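Lipoxygenase (PDB 5EK8) probably inserts molecular oxygen into polyunsaturated fatty acids as a non-heme iron dioxygenase, and carries a PLAT domain beside its helical catalytic domain. Local coordinates at residues A[161-165]-A[371-376]; A[273-279]-A[291-297]; A[306-311]-A[339-345]. The contacts are given in a common frame with arbitrary orientation. Residues are numbered along the deposited sequence.

Two of these three contacts use opposite ends of one long helix, 337-377, and the third builds the sheet packed under its N-terminal part. Following the chain from the N terminus, residues 161-165 leave the beta-rich PLAT region and wait some 200 residues for their partner, 371-376; contact 1 thus closes a very large loop. Nested inside it, and in series, contact 2 pairs neighbouring strands (273-279 with 291-297) across an 11-residue connection, and contact 3 closes one of 27 residues, setting strand 306-311 against helix start 339-345. Contacts 2 and 3 share a sheet and touch directly, Y296 O lying 2.8 Å from T307 N, whereas contact 1 is centred about 40 and 46 Å from their centres.

Contact 1 of 3, residues A[161-165]-A[371-376]; sequences PYWPY and AVACFR
The linker 161-165 has no regular secondary structure and meets the last turns of helix 337-377 at an interface between the PLAT region and the helical domain, the two-domain architecture of PLAT-bearing lipoxygenases. Backbones come closest at W163 and R376, whose CA atoms are 6.1 Å apart; W163 takes left-handed angles (phi 48°, psi 59°), while P164 and Y165 are extended. Residues 371-376 are helical, F375 N bonding to A371 O and R376 N to V372 O. W163 (chi1 m) points at the helix: F375 CB sits over its six-membered ring, 3.5 Å from the centroid, a CH-pi contact. The F375 ring (chi1 m) is nearly parallel to that indole ring, planes at 5° and centroids 4.7 Å apart, but slid so far that they barely overlap. A second CH-pi contact puts V372 CG1 3.9 Å from the centroid of the Y165 ring, which also stacks on H495 of helix 482-495. Y162 brings CE1 to 3.3 Å from F375 O. Between W163 and Y165 runs R376, its guanidinium held by salt bridges to D491 and D63 and lying with one face toward Y165 CE2; from it NH1 donates a hydrogen bond to W163 O at 2.9 Å.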
loop_
_atom_site.group_PDB
_atom_site.type_symbol
_atom_site.label_atom_id
_atom_site.label_comp_id
_atom_site.label_asym_id
_atom_site.label_seq_id
_atom_site.Cartn_x
_atom_site.Cartn_y
_atom_site.Cartn_z
ATOM N N PRO A 161 20.431 12.795 -3.831
ATOM C CA PRO A 161 19.311 11.941 -4.237
ATOM C C PRO A 161 18.594 11.329 -3.036
ATOM O O PRO A 161 18.627 10.111 -2.852
ATOM C CB PRO A 161 19.986 10.864 -5.086
ATOM C CG PRO A 161 21.348 10.753 -4.506
ATOM C CD PRO A 161 21.731 12.141 -4.058
ATOM N N TYR A 162 17.952 12.171 -2.234
ATOM C CA TYR A 162 17.241 11.702 -1.054
ATOM C C TYR A 162 15.772 11.432 -1.363
ATOM O O TYR A 162 15.002 12.359 -1.629
ATOM C CB TYR A 162 17.363 12.716 0.083
ATOM C CG TYR A 162 16.836 12.209 1.406
ATOM C CD1 TYR A 162 15.637 12.686 1.928
ATOM C CD2 TYR A 162 17.535 11.242 2.133
ATOM C CE1 TYR A 162 15.150 12.225 3.137
ATOM C CE2 TYR A 162 17.057 10.772 3.350
ATOM C CZ TYR A 162 15.863 11.268 3.845
ATOM O OH TYR A 162 15.370 10.819 5.048
ATOM N N TRP A 163 15.397 10.155 -1.306
ATOM C CA TRP A 163 14.051 9.695 -1.651
ATOM C C TRP A 163 13.574 10.265 -2.978
ATOM O O TRP A 163 12.544 10.937 -3.033
ATOM C CB TRP A 163 13.060 10.060 -0.543
ATOM C CG TRP A 163 13.119 9.141 0.638
ATOM C CD1 TRP A 163 14.115 9.060 1.567
ATOM C CD2 TRP A 163 12.136 8.171 1.018
ATOM N NE1 TRP A 163 13.814 8.099 2.504
ATOM C CE2 TRP A 163 12.604 7.539 2.189
ATOM C CE3 TRP A 163 10.905 7.775 0.484
ATOM C CZ2 TRP A 163 11.885 6.535 2.832
ATOM C CZ3 TRP A 163 10.192 6.775 1.128
ATOM C CH2 TRP A 163 10.684 6.168 2.288
ATOM N N PRO A 164 14.321 9.996 -4.059
ATOM C CA PRO A 164 13.972 10.609 -5.342
ATOM C C PRO A 164 12.673 10.053 -5.901
ATOM O O PRO A 164 12.336 8.901 -5.627
ATOM C CB PRO A 164 15.156 10.239 -6.237
ATOM C CG PRO A 164 15.658 8.961 -5.668
ATOM C CD PRO A 164 15.460 9.066 -4.182
ATOM N N TYR A 165 11.952 10.869 -6.667
ATOM C CA TYR A 165 10.729 10.418 -7.315
ATOM C C TYR A 165 11.037 9.642 -8.588
ATOM O O TYR A 165 11.980 9.965 -9.309
ATOM C CB TYR A 165 9.818 11.602 -7.639
ATOM C CG TYR A 165 8.991 12.086 -6.473
ATOM C CD1 TYR A 165 7.812 11.447 -6.126
ATOM C CD2 TYR A 165 9.382 13.184 -5.724
ATOM C CE1 TYR A 165 7.049 11.883 -5.068
ATOM C CE2 TYR A 165 8.618 13.628 -4.660
ATOM C CZ TYR A 165 7.454 12.971 -4.337
ATOM O OH TYR A 165 6.682 13.400 -3.283
ATOM N N ALA A 371 3.807 8.530 1.494
ATOM C CA ALA A 371 5.029 7.998 2.094
ATOM C C ALA A 371 6.254 8.781 1.629
ATOM O O ALA A 371 6.980 9.366 2.442
ATOM C CB ALA A 371 5.190 6.524 1.764
ATOM N N VAL A 372 6.466 8.800 0.318
ATOM C CA VAL A 372 7.612 9.484 -0.263
ATOM C C VAL A 372 7.693 10.940 0.185
ATOM O O VAL A 372 8.735 11.382 0.675
ATOM C CB VAL A 372 7.579 9.432 -1.800
ATOM C CG1 VAL A 372 8.744 10.214 -2.371
ATOM C CG2 VAL A 372 7.616 7.981 -2.281
ATOM N N ALA A 373 6.593 11.677 0.038
ATOM C CA ALA A 373 6.563 13.073 0.475
ATOM C C ALA A 373 6.919 13.206 1.960
ATOM O O ALA A 373 7.735 14.058 2.350
ATOM C CB ALA A 373 5.205 13.675 0.208
ATOM N N CYS A 374 6.305 12.349 2.774
ATOM C CA CYS A 374 6.502 12.360 4.217
ATOM C C CYS A 374 7.965 12.220 4.593
ATOM O O CYS A 374 8.524 13.078 5.276
ATOM C CB CYS A 374 5.696 11.238 4.872
ATOM S SG CYS A 374 6.117 10.927 6.599
ATOM N N PHE A 375 8.583 11.132 4.147
ATOM C CA PHE A 375 9.978 10.880 4.480
ATOM C C PHE A 375 10.895 11.903 3.826
ATOM O O PHE A 375 12.022 12.111 4.272
ATOM C CB PHE A 375 10.383 9.460 4.074
ATOM C CG PHE A 375 9.903 8.404 5.029
ATOM C CD1 PHE A 375 10.618 8.120 6.182
ATOM C CD2 PHE A 375 8.733 7.704 4.785
ATOM C CE1 PHE A 375 10.181 7.157 7.064
ATOM C CE2 PHE A 375 8.291 6.739 5.666
ATOM C CZ PHE A 375 9.016 6.467 6.806
ATOM N N ARG A 376 10.406 12.547 2.772
ATOM C CA ARG A 376 11.180 13.587 2.116
ATOM C C ARG A 376 11.256 14.851 2.958
ATOM O O ARG A 376 12.301 15.495 3.006
ATOM C CB ARG A 376 10.593 13.923 0.748
ATOM C CG ARG A 376 11.098 13.056 -0.384
ATOM C CD ARG A 376 10.407 13.425 -1.695
ATOM N NE ARG A 376 10.886 14.695 -2.227
ATOM C CZ ARG A 376 11.795 14.798 -3.189
ATOM N NH1 ARG A 376 12.315 13.707 -3.731
ATOM N NH2 ARG A 376 12.179 15.991 -3.617
#

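Contact 2 of 3, residues A[273-279]-A[291-297]; sequences FKMSFIW and HNVEAYF
The strongest link is a buried charge pair: K274 NZ (chi1 p, chi3 m, otherwise t) forms a salt bridge to E294 OE2 at 2.7 Å, and S276 OG donates to the same E294 OE2, also at 2.7 Å. The cluster widens as K274 reaches D510 and E294 reaches R328. Beneath it, strands 273-277 and 291-297 run antiparallel (168°, axes 4.4 Å apart); strand 303-313 flanks 291-297 on its other side. F273-F297, M275-A295 and F277-V293 are hydrogen-bonded pairs, each with two N-to-O bonds of 2.9 Å, of which V293 N to F277 O is weak; K274-Y296 and S276-E294 are non-hydrogen-bonded pairs, with CA-H...O contacts such as K274 CA to A295 O at 3.0 Å. Past F277, where the strand gives way to loop, N292 OD1 accepts a hydrogen bond from W279 N at 2.7 Å, and W279 NE1 bonds weakly to H291 O at 2.9 Å. On the face opposite the charges, F277 CB packs on V293 CG2 at 4.1 Å and F273 CB on F297 CB at 4.3 Å. The chemistry is therefore two-faced: helix 337-377 covers apolar F277, V293 and A295, and helix 247-256 covers F297, while the other face buries charges that compensate one another.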
loop_
_atom_site.group_PDB
_atom_site.type_symbol
_atom_site.label_atom_id
_atom_site.label_comp_id
_atom_site.label_asym_id
_atom_site.label_seq_id
_atom_site.Cartn_x
_atom_site.Cartn_y
_atom_site.Cartn_z
ATOM N N PHE A 273 -31.395 -0.960 -4.453
ATOM C CA PHE A 273 -29.951 -0.777 -4.481
ATOM C C PHE A 273 -29.364 -1.562 -5.639
ATOM O O PHE A 273 -30.024 -2.439 -6.195
ATOM C CB PHE A 273 -29.306 -1.228 -3.166
ATOM C CG PHE A 273 -29.554 -0.300 -2.010
ATOM C CD1 PHE A 273 -28.583 0.600 -1.609
ATOM C CD2 PHE A 273 -30.752 -0.337 -1.316
ATOM C CE1 PHE A 273 -28.802 1.448 -0.541
ATOM C CE2 PHE A 273 -30.979 0.514 -0.248
ATOM C CZ PHE A 273 -30.002 1.407 0.140
ATOM N N LYS A 274 -28.127 -1.246 -5.999
ATOM C CA LYS A 274 -27.431 -1.983 -7.041
ATOM C C LYS A 274 -25.934 -1.728 -7.012
ATOM O O LYS A 274 -25.465 -0.758 -6.413
ATOM C CB LYS A 274 -27.978 -1.628 -8.423
ATOM C CG LYS A 274 -27.600 -0.238 -8.897
ATOM C CD LYS A 274 -28.007 -0.015 -10.343
ATOM C CE LYS A 274 -27.266 -0.942 -11.282
ATOM N NZ LYS A 274 -27.500 -0.559 -12.708
ATOM N N MET A 275 -25.190 -2.625 -7.652
ATOM C CA MET A 275 -23.757 -2.454 -7.839
ATOM C C MET A 275 -23.374 -2.848 -9.265
ATOM O O MET A 275 -23.795 -3.892 -9.773
ATOM C CB MET A 275 -22.968 -3.271 -6.816
ATOM C CG MET A 275 -21.456 -3.041 -6.852
ATOM S SD MET A 275 -20.878 -1.576 -5.964
ATOM C CE MET A 275 -21.091 -0.279 -7.186
ATOM N N SER A 276 -22.588 -1.993 -9.909
ATOM C CA SER A 276 -22.280 -2.155 -11.319
ATOM C C SER A 276 -20.798 -2.382 -11.547
ATOM O O SER A 276 -19.954 -1.642 -11.040
ATOM C CB SER A 276 -22.730 -0.923 -12.111
ATOM O OG SER A 276 -24.100 -0.632 -11.897
ATOM N N PHE A 277 -20.493 -3.407 -12.329
ATOM C CA PHE A 277 -19.150 -3.583 -12.844
ATOM C C PHE A 277 -19.208 -3.669 -14.364
ATOM O O PHE A 277 -19.680 -4.661 -14.924
ATOM C CB PHE A 277 -18.493 -4.822 -12.241
ATOM C CG PHE A 277 -18.270 -4.721 -10.757
ATOM C CD1 PHE A 277 -17.434 -3.745 -10.234
ATOM C CD2 PHE A 277 -18.896 -5.601 -9.884
ATOM C CE1 PHE A 277 -17.230 -3.643 -8.876
ATOM C CE2 PHE A 277 -18.696 -5.507 -8.523
ATOM C CZ PHE A 277 -17.859 -4.528 -8.016
ATOM N N ILE A 278 -18.743 -2.606 -15.015
ATOM C CA ILE A 278 -18.736 -2.515 -16.473
ATOM C C ILE A 278 -17.315 -2.310 -16.990
ATOM O O ILE A 278 -16.595 -1.424 -16.530
ATOM C CB ILE A 278 -19.641 -1.370 -16.980
ATOM C CG1 ILE A 278 -21.116 -1.759 -16.860
ATOM C CG2 ILE A 278 -19.320 -1.037 -18.420
ATOM C CD1 ILE A 278 -21.764 -1.309 -15.577
ATOM N N TRP A 279 -16.923 -3.131 -17.957
ATOM C CA TRP A 279 -15.537 -3.181 -18.408
ATOM C C TRP A 279 -15.375 -2.704 -19.846
ATOM O O TRP A 279 -14.352 -2.969 -20.481
ATOM C CB TRP A 279 -14.995 -4.609 -18.265
ATOM C CG TRP A 279 -15.338 -5.231 -16.947
ATOM C CD1 TRP A 279 -16.473 -5.929 -16.637
ATOM C CD2 TRP A 279 -14.547 -5.203 -15.753
ATOM N NE1 TRP A 279 -16.436 -6.337 -15.323
ATOM C CE2 TRP A 279 -15.263 -5.904 -14.760
ATOM C CE3 TRP A 279 -13.302 -4.653 -15.428
ATOM C CZ2 TRP A 279 -14.776 -6.070 -13.465
ATOM C CZ3 TRP A 279 -12.822 -4.817 -14.138
ATOM C CH2 TRP A 279 -13.556 -5.523 -13.175
ATOM N N HIS A 291 -17.279 -9.862 -18.072
ATOM C CA HIS A 291 -18.708 -9.699 -17.828
ATOM C C HIS A 291 -19.074 -8.349 -17.218
ATOM O O HIS A 291 -18.643 -8.006 -16.115
ATOM C CB HIS A 291 -19.219 -10.819 -16.920
ATOM C CG HIS A 291 -18.875 -12.193 -17.405
ATOM N ND1 HIS A 291 -19.557 -12.813 -18.431
ATOM C CD2 HIS A 291 -17.919 -13.065 -17.007
ATOM C CE1 HIS A 291 -19.033 -14.007 -18.644
ATOM N NE2 HIS A 291 -18.035 -14.182 -17.797
ATOM N N ASN A 292 -19.872 -7.584 -17.951
ATOM C CA ASN A 292 -20.547 -6.438 -17.373
ATOM C C ASN A 292 -21.665 -6.957 -16.484
ATOM O O ASN A 292 -22.735 -7.324 -16.970
ATOM C CB ASN A 292 -21.098 -5.505 -18.455
ATOM C CG ASN A 292 -20.007 -4.836 -19.268
ATOM O OD1 ASN A 292 -18.861 -4.730 -18.834
ATOM N ND2 ASN A 292 -20.363 -4.377 -20.455
ATOM N N VAL A 293 -21.406 -7.021 -15.182
ATOM C CA VAL A 293 -22.384 -7.588 -14.261
ATOM C C VAL A 293 -22.944 -6.535 -13.324
ATOM O O VAL A 293 -22.213 -5.702 -12.783
ATOM C CB VAL A 293 -21.791 -8.745 -13.427
ATOM C CG1 VAL A 293 -21.524 -9.935 -14.308
ATOM C CG2 VAL A 293 -20.518 -8.316 -12.724
ATOM N N GLU A 294 -24.256 -6.566 -13.145
ATOM C CA GLU A 294 -24.904 -5.622 -12.254
ATOM C C GLU A 294 -25.815 -6.371 -11.297
ATOM O O GLU A 294 -26.694 -7.120 -11.722
ATOM C CB GLU A 294 -25.680 -4.575 -13.055
ATOM C CG GLU A 294 -24.810 -3.828 -14.058
ATOM C CD GLU A 294 -25.496 -2.616 -14.659
ATOM O OE1 GLU A 294 -26.150 -2.766 -15.718
ATOM O OE2 GLU A 294 -25.371 -1.516 -14.075
ATOM N N ALA A 295 -25.592 -6.186 -10.001
ATOM C CA ALA A 295 -26.398 -6.880 -9.002
ATOM C C ALA A 295 -27.364 -5.914 -8.351
ATOM O O ALA A 295 -26.977 -4.843 -7.919
ATOM C CB ALA A 295 -25.517 -7.538 -7.951
ATOM N N TYR A 296 -28.626 -6.306 -8.288
ATOM C CA TYR A 296 -29.666 -5.477 -7.713
ATOM C C TYR A 296 -30.108 -6.073 -6.387
ATOM O O TYR A 296 -30.220 -7.294 -6.248
ATOM C CB TYR A 296 -30.849 -5.355 -8.673
ATOM C CG TYR A 296 -30.500 -4.709 -9.992
ATOM C CD1 TYR A 296 -30.856 -3.392 -10.256
ATOM C CD2 TYR A 296 -29.810 -5.410 -10.974
ATOM C CE1 TYR A 296 -30.542 -2.792 -11.461
ATOM C CE2 TYR A 296 -29.484 -4.822 -12.179
ATOM C CZ TYR A 296 -29.855 -3.511 -12.424
ATOM O OH TYR A 296 -29.532 -2.922 -13.630
ATOM N N PHE A 297 -30.348 -5.206 -5.412
ATOM C CA PHE A 297 -30.761 -5.634 -4.082
ATOM C C PHE A 297 -31.950 -4.805 -3.627
ATOM O O PHE A 297 -32.163 -3.706 -4.117
ATOM C CB PHE A 297 -29.613 -5.499 -3.080
ATOM C CG PHE A 297 -28.318 -6.098 -3.554
ATOM C CD1 PHE A 297 -27.977 -7.400 -3.221
ATOM C CD2 PHE A 297 -27.441 -5.359 -4.335
ATOM C CE1 PHE A 297 -26.785 -7.952 -3.654
ATOM C CE2 PHE A 297 -26.248 -5.907 -4.773
ATOM C CZ PHE A 297 -25.920 -7.207 -4.429
#

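Contact 3 of 3, residues A[306-311]-A[339-345]; sequences PTMITI and WLQAKRI
Helix-on-sheet packing places the N-terminal part of helix 337-377 against strand 303-313, in the same sheet that contains strand 291-300. The strand 306-311 and helix 339-345 cross at 68°, their axes 8.9 Å apart, with I309 and A342 nearest (CA to CA 6.6 Å). A classic beta bulge at T307 and M308, both opposite Y296, interrupts the strand. P306, I309 and I311 point toward the helix, and A342 and I345 point back toward the strand. W339 (chi1 t) swings its ring toward the strand: CZ3 lies 3.5 Å from I309 CG1, and CZ2, on the ring edge, 3.9 Å from P306 CB. I311 CD1 (chi1 m, chi2 t) touches both A342 CB at 3.8 Å and I345 CD1 at 3.7 Å, while I309 CD1 reaches K343 CG at 3.8 Å. With no hydrogen bond joining the two segments, the chemistry implies an apolar seam, held by side-chain fit, with W339 NE1 and K343 NZ satisfied at its border by D247 of helix 247-256.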
loop_
_atom_site.group_PDB
_atom_site.type_symbol
_atom_site.label_atom_id
_atom_site.label_comp_id
_atom_site.label_asym_id
_atom_site.label_seq_id
_atom_site.Cartn_x
_atom_site.Cartn_y
_atom_site.Cartn_z
ATOM N N PRO A 306 -31.014 -10.024 -2.482
ATOM C CA PRO A 306 -30.729 -9.842 -3.910
ATOM C C PRO A 306 -31.974 -10.064 -4.765
ATOM O O PRO A 306 -32.639 -11.086 -4.619
ATOM C CB PRO A 306 -29.668 -10.905 -4.191
ATOM C CG PRO A 306 -29.966 -11.994 -3.204
ATOM C CD PRO A 306 -30.544 -11.326 -1.978
ATOM N N THR A 307 -32.291 -9.114 -5.638
ATOM C CA THR A 307 -33.486 -9.223 -6.469
ATOM C C THR A 307 -33.174 -9.793 -7.851
ATOM O O THR A 307 -33.918 -10.633 -8.359
ATOM C CB THR A 307 -34.173 -7.869 -6.625
ATOM O OG1 THR A 307 -33.278 -6.953 -7.267
ATOM C CG2 THR A 307 -34.552 -7.323 -5.265
ATOM N N MET A 308 -32.088 -9.329 -8.462
ATOM C CA MET A 308 -31.613 -9.919 -9.712
ATOM C C MET A 308 -30.142 -9.619 -9.966
ATOM O O MET A 308 -29.528 -8.826 -9.267
ATOM C CB MET A 308 -32.445 -9.435 -10.904
ATOM C CG MET A 308 -32.276 -7.964 -11.252
ATOM S SD MET A 308 -33.146 -7.535 -12.780
ATOM C CE MET A 308 -34.839 -7.952 -12.360
ATOM N N ILE A 309 -29.584 -10.290 -10.964
ATOM C CA ILE A 309 -28.229 -10.049 -11.423
ATOM C C ILE A 309 -28.289 -10.101 -12.931
ATOM O O ILE A 309 -28.766 -11.080 -13.509
ATOM C CB ILE A 309 -27.206 -11.096 -10.901
ATOM C CG1 ILE A 309 -27.103 -11.067 -9.375
ATOM C CG2 ILE A 309 -25.827 -10.871 -11.521
ATOM C CD1 ILE A 309 -26.167 -12.107 -8.823
ATOM N N THR A 310 -27.835 -9.033 -13.570
ATOM C CA THR A 310 -27.780 -9.005 -15.015
ATOM C C THR A 310 -26.341 -9.199 -15.461
ATOM O O THR A 310 -25.399 -8.696 -14.828
ATOM C CB THR A 310 -28.340 -7.695 -15.584
ATOM O OG1 THR A 310 -27.388 -6.639 -15.391
ATOM C CG2 THR A 310 -29.646 -7.347 -14.897
ATOM N N ILE A 311 -26.180 -9.948 -16.545
ATOM C CA ILE A 311 -24.855 -10.238 -17.070
ATOM C C ILE A 311 -24.796 -9.971 -18.570
ATOM O O ILE A 311 -25.562 -10.538 -19.349
ATOM C CB ILE A 311 -24.441 -11.701 -16.800
ATOM C CG1 ILE A 311 -24.393 -11.988 -15.298
ATOM C CG2 ILE A 311 -23.089 -11.992 -17.433
ATOM C CD1 ILE A 311 -24.058 -13.437 -14.962
ATOM N N TRP A 339 -28.798 -18.948 -11.540
ATOM C CA TRP A 339 -28.717 -17.954 -10.476
ATOM C C TRP A 339 -27.400 -18.106 -9.711
ATOM O O TRP A 339 -26.670 -17.127 -9.510
ATOM C CB TRP A 339 -29.912 -18.076 -9.528
ATOM C CG TRP A 339 -29.814 -17.205 -8.313
ATOM C CD1 TRP A 339 -29.776 -17.616 -7.015
ATOM C CD2 TRP A 339 -29.729 -15.773 -8.281
ATOM N NE1 TRP A 339 -29.684 -16.533 -6.176
ATOM C CE2 TRP A 339 -29.648 -15.388 -6.929
ATOM C CE3 TRP A 339 -29.717 -14.779 -9.265
ATOM C CZ2 TRP A 339 -29.558 -14.055 -6.535
ATOM C CZ3 TRP A 339 -29.625 -13.455 -8.873
ATOM C CH2 TRP A 339 -29.546 -13.107 -7.520
ATOM N N LEU A 340 -27.091 -19.334 -9.297
ATOM C CA LEU A 340 -25.836 -19.598 -8.583
ATOM C C LEU A 340 -24.599 -19.199 -9.403
ATOM O O LEU A 340 -23.647 -18.592 -8.885
ATOM C CB LEU A 340 -25.748 -21.077 -8.196
ATOM C CG LEU A 340 -26.723 -21.547 -7.112
ATOM C CD1 LEU A 340 -26.947 -23.048 -7.192
ATOM C CD2 LEU A 340 -26.214 -21.144 -5.739
ATOM N N GLN A 341 -24.626 -19.539 -10.687
ATOM C CA GLN A 341 -23.539 -19.217 -11.607
ATOM C C GLN A 341 -23.413 -17.704 -11.816
ATOM O O GLN A 341 -22.302 -17.172 -11.909
ATOM C CB GLN A 341 -23.752 -19.939 -12.942
ATOM C CG GLN A 341 -23.539 -21.448 -12.848
ATOM C CD GLN A 341 -24.298 -22.226 -13.909
ATOM O OE1 GLN A 341 -24.896 -21.648 -14.816
ATOM N NE2 GLN A 341 -24.285 -23.546 -13.790
ATOM N N ALA A 342 -24.553 -17.018 -11.874
ATOM C CA ALA A 342 -24.553 -15.558 -11.924
ATOM C C ALA A 342 -23.873 -14.980 -10.684
ATOM O O ALA A 342 -23.044 -14.066 -10.785
ATOM C CB ALA A 342 -25.973 -15.023 -12.051
ATOM N N LYS A 343 -24.214 -15.521 -9.516
ATOM C CA LYS A 343 -23.628 -15.044 -8.265
ATOM C C LYS A 343 -22.114 -15.248 -8.247
ATOM O O LYS A 343 -21.361 -14.390 -7.769
ATOM C CB LYS A 343 -24.274 -15.739 -7.065
ATOM C CG LYS A 343 -25.568 -15.093 -6.601
ATOM C CD LYS A 343 -26.132 -15.789 -5.373
ATOM C CE LYS A 343 -26.504 -17.232 -5.675
ATOM N NZ LYS A 343 -27.284 -17.858 -4.568
ATOM N N ARG A 344 -21.665 -16.379 -8.781
ATOM C CA ARG A 344 -20.229 -16.626 -8.855
ATOM C C ARG A 344 -19.534 -15.628 -9.795
ATOM O O ARG A 344 -18.464 -15.089 -9.470
ATOM C CB ARG A 344 -19.954 -18.058 -9.310
ATOM C CG ARG A 344 -18.476 -18.415 -9.357
ATOM C CD ARG A 344 -18.297 -19.842 -9.814
ATOM N NE ARG A 344 -16.907 -20.174 -10.102
ATOM C CZ ARG A 344 -16.542 -21.206 -10.855
ATOM N NH1 ARG A 344 -17.469 -21.987 -11.396
ATOM N NH2 ARG A 344 -15.257 -21.455 -11.073
ATOM N N ILE A 345 -20.144 -15.388 -10.957
ATOM C CA ILE A 345 -19.601 -14.432 -11.925
ATOM C C ILE A 345 -19.458 -13.038 -11.306
ATOM O O ILE A 345 -18.398 -12.397 -11.412
ATOM C CB ILE A 345 -20.479 -14.344 -13.188
ATOM C CG1 ILE A 345 -20.361 -15.633 -14.003
ATOM C CG2 ILE A 345 -20.056 -13.163 -14.043
ATOM C CD1 ILE A 345 -21.083 -15.591 -15.326
#